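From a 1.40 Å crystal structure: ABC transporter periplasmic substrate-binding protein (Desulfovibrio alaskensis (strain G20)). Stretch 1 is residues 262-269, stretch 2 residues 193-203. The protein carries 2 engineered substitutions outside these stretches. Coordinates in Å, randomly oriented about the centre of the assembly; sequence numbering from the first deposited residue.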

# COMPACT_ATOMS: atom_id res chain seq x y z
N LYS A 262 9.60 11.28 -4.10
CA LYS A 262 8.44 11.91 -4.79
C LYS A 262 7.98 11.12 -5.93
O LYS A 262 8.76 10.59 -6.72
CB LYS A 262 8.84 13.27 -5.43
CG LYS A 262 9.56 14.21 -4.50
CD LYS A 262 8.59 14.87 -3.60
CE LYS A 262 9.36 15.73 -2.58
NZ LYS A 262 8.45 16.08 -1.55
N LEU A 263 6.66 11.07 -6.11
CA LEU A 263 6.04 10.60 -7.30
C LEU A 263 5.39 11.76 -8.01
O LEU A 263 4.60 12.46 -7.39
CB LEU A 263 4.94 9.54 -6.88
CG LEU A 263 4.19 8.97 -8.07
CD1 LEU A 263 5.08 8.15 -8.99
CD2 LEU A 263 2.92 8.15 -7.70
N MET A 264 5.86 12.04 -9.23
CA MET A 264 5.44 13.23 -9.98
C MET A 264 5.45 14.46 -9.08
O MET A 264 4.52 15.25 -9.02
CB MET A 264 4.09 13.03 -10.62
CG MET A 264 4.18 11.91 -11.60
SD MET A 264 2.62 11.47 -12.33
CE MET A 264 3.23 10.05 -13.22
N GLY A 265 6.52 14.61 -8.31
CA GLY A 265 6.68 15.76 -7.47
C GLY A 265 6.01 15.85 -6.13
O GLY A 265 6.12 16.81 -5.36
N LYS A 266 5.30 14.76 -5.79
CA LYS A 266 4.48 14.72 -4.59
C LYS A 266 4.92 13.62 -3.63
O LYS A 266 5.35 12.53 -4.04
CB LYS A 266 3.04 14.49 -5.05
CG LYS A 266 2.48 15.76 -5.70
CD LYS A 266 1.01 15.91 -5.76
CE LYS A 266 0.61 17.20 -6.44
NZ LYS A 266 -0.86 17.40 -6.30
N ALA A 267 4.73 13.84 -2.36
CA ALA A 267 5.15 12.91 -1.29
C ALA A 267 4.26 11.63 -1.35
O ALA A 267 3.07 11.72 -1.73
CB ALA A 267 4.95 13.53 0.08
N LEU A 268 4.88 10.48 -1.01
CA LEU A 268 4.14 9.22 -1.03
C LEU A 268 4.32 8.42 0.23
O LEU A 268 3.34 7.81 0.74
CB LEU A 268 4.51 8.49 -2.31
CG LEU A 268 3.74 7.31 -2.81
CD1 LEU A 268 2.40 7.79 -3.33
CD2 LEU A 268 4.50 6.67 -3.92
N PHE A 269 5.54 8.34 0.77
CA PHE A 269 5.84 7.54 1.96
C PHE A 269 6.20 8.37 3.17
O PHE A 269 6.98 9.32 3.00
CB PHE A 269 7.00 6.63 1.64
CG PHE A 269 6.74 5.62 0.56
CD1 PHE A 269 6.08 4.37 0.82
CD2 PHE A 269 7.12 5.87 -0.74
CE1 PHE A 269 5.91 3.43 -0.19
CE2 PHE A 269 6.98 4.93 -1.69
CZ PHE A 269 6.32 3.76 -1.47
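Stretch 2 (193-203) DRGTYIKYEAS

Stretch 2 is a helix that starts at Arg194 and packs one side against the hairpin-like turn of stretch 1. Asp193 is its N-cap. The Asp193 side chain, with chi1 in the p well, folds back over the first turn. Asp193 OD2 accepts from Thr196 N at 2.9 Å, and Asp193 OD1 accepts from Thr196 OG1 at 2.7 Å. The CA-to-CB bond of Thr196, with chi1 m, points away from stretch 1, and Thr196 takes no part in the contact.

Stretch 1 doubles back through a type I' turn from Leu263 to Lys266. Leu263 N donates to Lys266 O and Lys266 N donates to Leu263 O, both at 2.9 Å. Met264 and Gly265 occupy the corners with positive phi. At Gly265 a CB would be jammed against the carbonyl O of Met264, so the backbone there calls for glycine.

The register is set by two close approaches. Met264 CA lies 7.3 Å from Ile198 CA, and Leu268 CA lies 6.7 Å from Gly195 CA. Going from Met264 to Leu268 thus runs back along the helix toward its N-terminal end.

Ile198 is the centre of the contact and has the largest area covered. Its CA-to-CB bond points toward stretch 1. Chi1 is m, and chi2 t carries CD1 away from CA. Ile198 CG2 lies 3.6 Å from Leu263 O, 4.0 Å from Leu263 CD2 and 4.1 Å from Met264 CB. Ile198 CD1 lies 3.9 Å from Lys266 CB, 3.9 Å from Ala267 O and 4.0 Å from Leu268 CD1.

Leu263 and Leu268 both adopt the t, p rotamer. Leu263 CD2 lies 3.5 Å from Gly195 O and 3.9 Å from Lys199 CE; Leu263 CD1 lies 3.7 Å from Lys199 CE. The CA-to-CB bond of Leu268 points sideways, but the side-chain end comes nearer, and Leu268 CD1 lies 3.6 Å from Gly195 CA. Gly195 exposes bare backbone here. An ideal Gly195 CB would still have room, 3.6 Å from Leu268 CD1 and 3.8 Å from Leu263 CD2.

Met264 is m, t, t. Chi2 and chi3 t keep the chain extended, and it runs mostly across the helix. Met264 SD lies 3.7 Å from Ala202 CB, and Met264 CE lies 3.8 Å from Lys199 CG. The CA-to-CB bond of Lys199 points sideways relative to stretch 1, with chi1 m and the outer angles t. Its extended aliphatic chain can therefore lie beside both Leu263 and Met264.

Lys266 and Glu201 form the salt bridge across the contact. Beyond chi1 m, Lys266 is t throughout, which carries its amine out to the carboxylate. Glu201 is t, t, and its CA-to-CB bond points toward stretch 1. Lys266 NZ donates to Glu201 OE1 at 2.8 Å and, in a weak bond, to Glu201 OE2 at 3.3 Å.

Arg194 CD lies 4.0 Å from Ala267 O. Arg194's closest contacts here are through aliphatic carbons and backbone; the guanidinium is hydrogen-bonded elsewhere in the structure. Together the two stretches bury 481 Å².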

# COMPACT_ATOMS: atom_id res chain seq x y z
N ASP A 193 -5.48 4.11 -3.59
CA ASP A 193 -4.15 4.42 -3.03
C ASP A 193 -3.81 5.87 -3.58
O ASP A 193 -4.20 6.21 -4.66
CB ASP A 193 -3.08 3.40 -3.51
CG ASP A 193 -3.02 3.35 -4.98
OD1 ASP A 193 -3.95 2.97 -5.74
OD2 ASP A 193 -1.95 3.77 -5.47
N ARG A 194 -3.01 6.56 -2.75
CA ARG A 194 -2.55 7.92 -3.14
C ARG A 194 -1.74 7.91 -4.39
O ARG A 194 -1.93 8.82 -5.22
CB ARG A 194 -1.79 8.58 -2.06
CG ARG A 194 -1.49 10.09 -2.33
CD ARG A 194 -0.70 10.65 -1.16
NE ARG A 194 -1.40 10.72 0.13
CZ ARG A 194 -2.19 11.73 0.50
NH1 ARG A 194 -2.44 12.76 -0.31
NH2 ARG A 194 -2.76 11.68 1.70
N GLY A 195 -0.88 6.94 -4.58
CA GLY A 195 -0.02 6.89 -5.77
C GLY A 195 -0.83 6.94 -7.06
O GLY A 195 -0.59 7.71 -7.97
N THR A 196 -1.85 6.06 -7.17
CA THR A 196 -2.68 6.03 -8.35
C THR A 196 -3.44 7.38 -8.49
O THR A 196 -3.55 7.84 -9.63
CB THR A 196 -3.67 4.86 -8.34
OG1 THR A 196 -2.96 3.60 -8.18
CG2 THR A 196 -4.42 4.80 -9.59
N TYR A 197 -3.93 7.95 -7.38
CA TYR A 197 -4.51 9.27 -7.45
C TYR A 197 -3.54 10.33 -8.09
O TYR A 197 -3.95 11.06 -9.00
CB TYR A 197 -5.05 9.80 -6.16
CG TYR A 197 -5.75 11.09 -6.40
CD1 TYR A 197 -6.97 11.09 -7.05
CD2 TYR A 197 -5.19 12.34 -5.99
CE1 TYR A 197 -7.62 12.31 -7.32
CE2 TYR A 197 -5.79 13.53 -6.31
CZ TYR A 197 -6.98 13.50 -6.94
OH TYR A 197 -7.62 14.68 -7.15
N ILE A 198 -2.34 10.38 -7.54
CA ILE A 198 -1.31 11.29 -8.08
C ILE A 198 -1.18 11.10 -9.62
O ILE A 198 -1.14 12.10 -10.42
CB ILE A 198 -0.00 11.12 -7.30
CG1 ILE A 198 -0.10 11.66 -5.90
CG2 ILE A 198 1.15 11.75 -8.14
CD1 ILE A 198 1.01 11.17 -5.03
N LYS A 199 -1.08 9.87 -10.12
CA LYS A 199 -0.92 9.64 -11.56
C LYS A 199 -2.17 10.07 -12.31
O LYS A 199 -2.09 10.69 -13.40
CB LYS A 199 -0.57 8.14 -11.84
CG LYS A 199 0.82 7.78 -11.30
CD LYS A 199 1.22 6.31 -11.46
CE LYS A 199 2.69 6.11 -11.02
NZ LYS A 199 3.10 4.68 -10.68
N TYR A 200 -3.33 9.74 -11.77
CA TYR A 200 -4.59 10.15 -12.41
C TYR A 200 -4.75 11.75 -12.46
O TYR A 200 -5.14 12.31 -13.48
CB TYR A 200 -5.76 9.56 -11.55
CG TYR A 200 -7.11 10.20 -11.76
CD1 TYR A 200 -7.79 9.95 -12.94
CD2 TYR A 200 -7.73 11.01 -10.78
CE1 TYR A 200 -9.00 10.57 -13.23
CE2 TYR A 200 -8.97 11.55 -11.02
CZ TYR A 200 -9.59 11.32 -12.22
OH TYR A 200 -10.82 11.98 -12.29
N GLU A 201 -4.45 12.42 -11.36
CA GLU A 201 -4.53 13.87 -11.24
C GLU A 201 -3.57 14.50 -12.33
O GLU A 201 -3.97 15.44 -13.03
CB GLU A 201 -4.01 14.22 -9.86
CG GLU A 201 -3.95 15.72 -9.58
CD GLU A 201 -3.31 16.06 -8.26
OE1 GLU A 201 -2.30 15.49 -7.83
OE2 GLU A 201 -3.86 16.90 -7.55
N ALA A 202 -2.40 13.94 -12.50
CA ALA A 202 -1.45 14.40 -13.57
C ALA A 202 -1.92 14.15 -14.99
O ALA A 202 -1.76 14.99 -15.85
CB ALA A 202 -0.04 13.81 -13.31
N SER A 203 -2.56 13.02 -15.25
CA SER A 203 -3.24 12.78 -16.50
C SER A 203 -4.33 13.74 -16.87
O SER A 203 -4.67 13.79 -18.07
CB SER A 203 -3.74 11.33 -16.60
OG SER A 203 -4.95 11.17 -15.94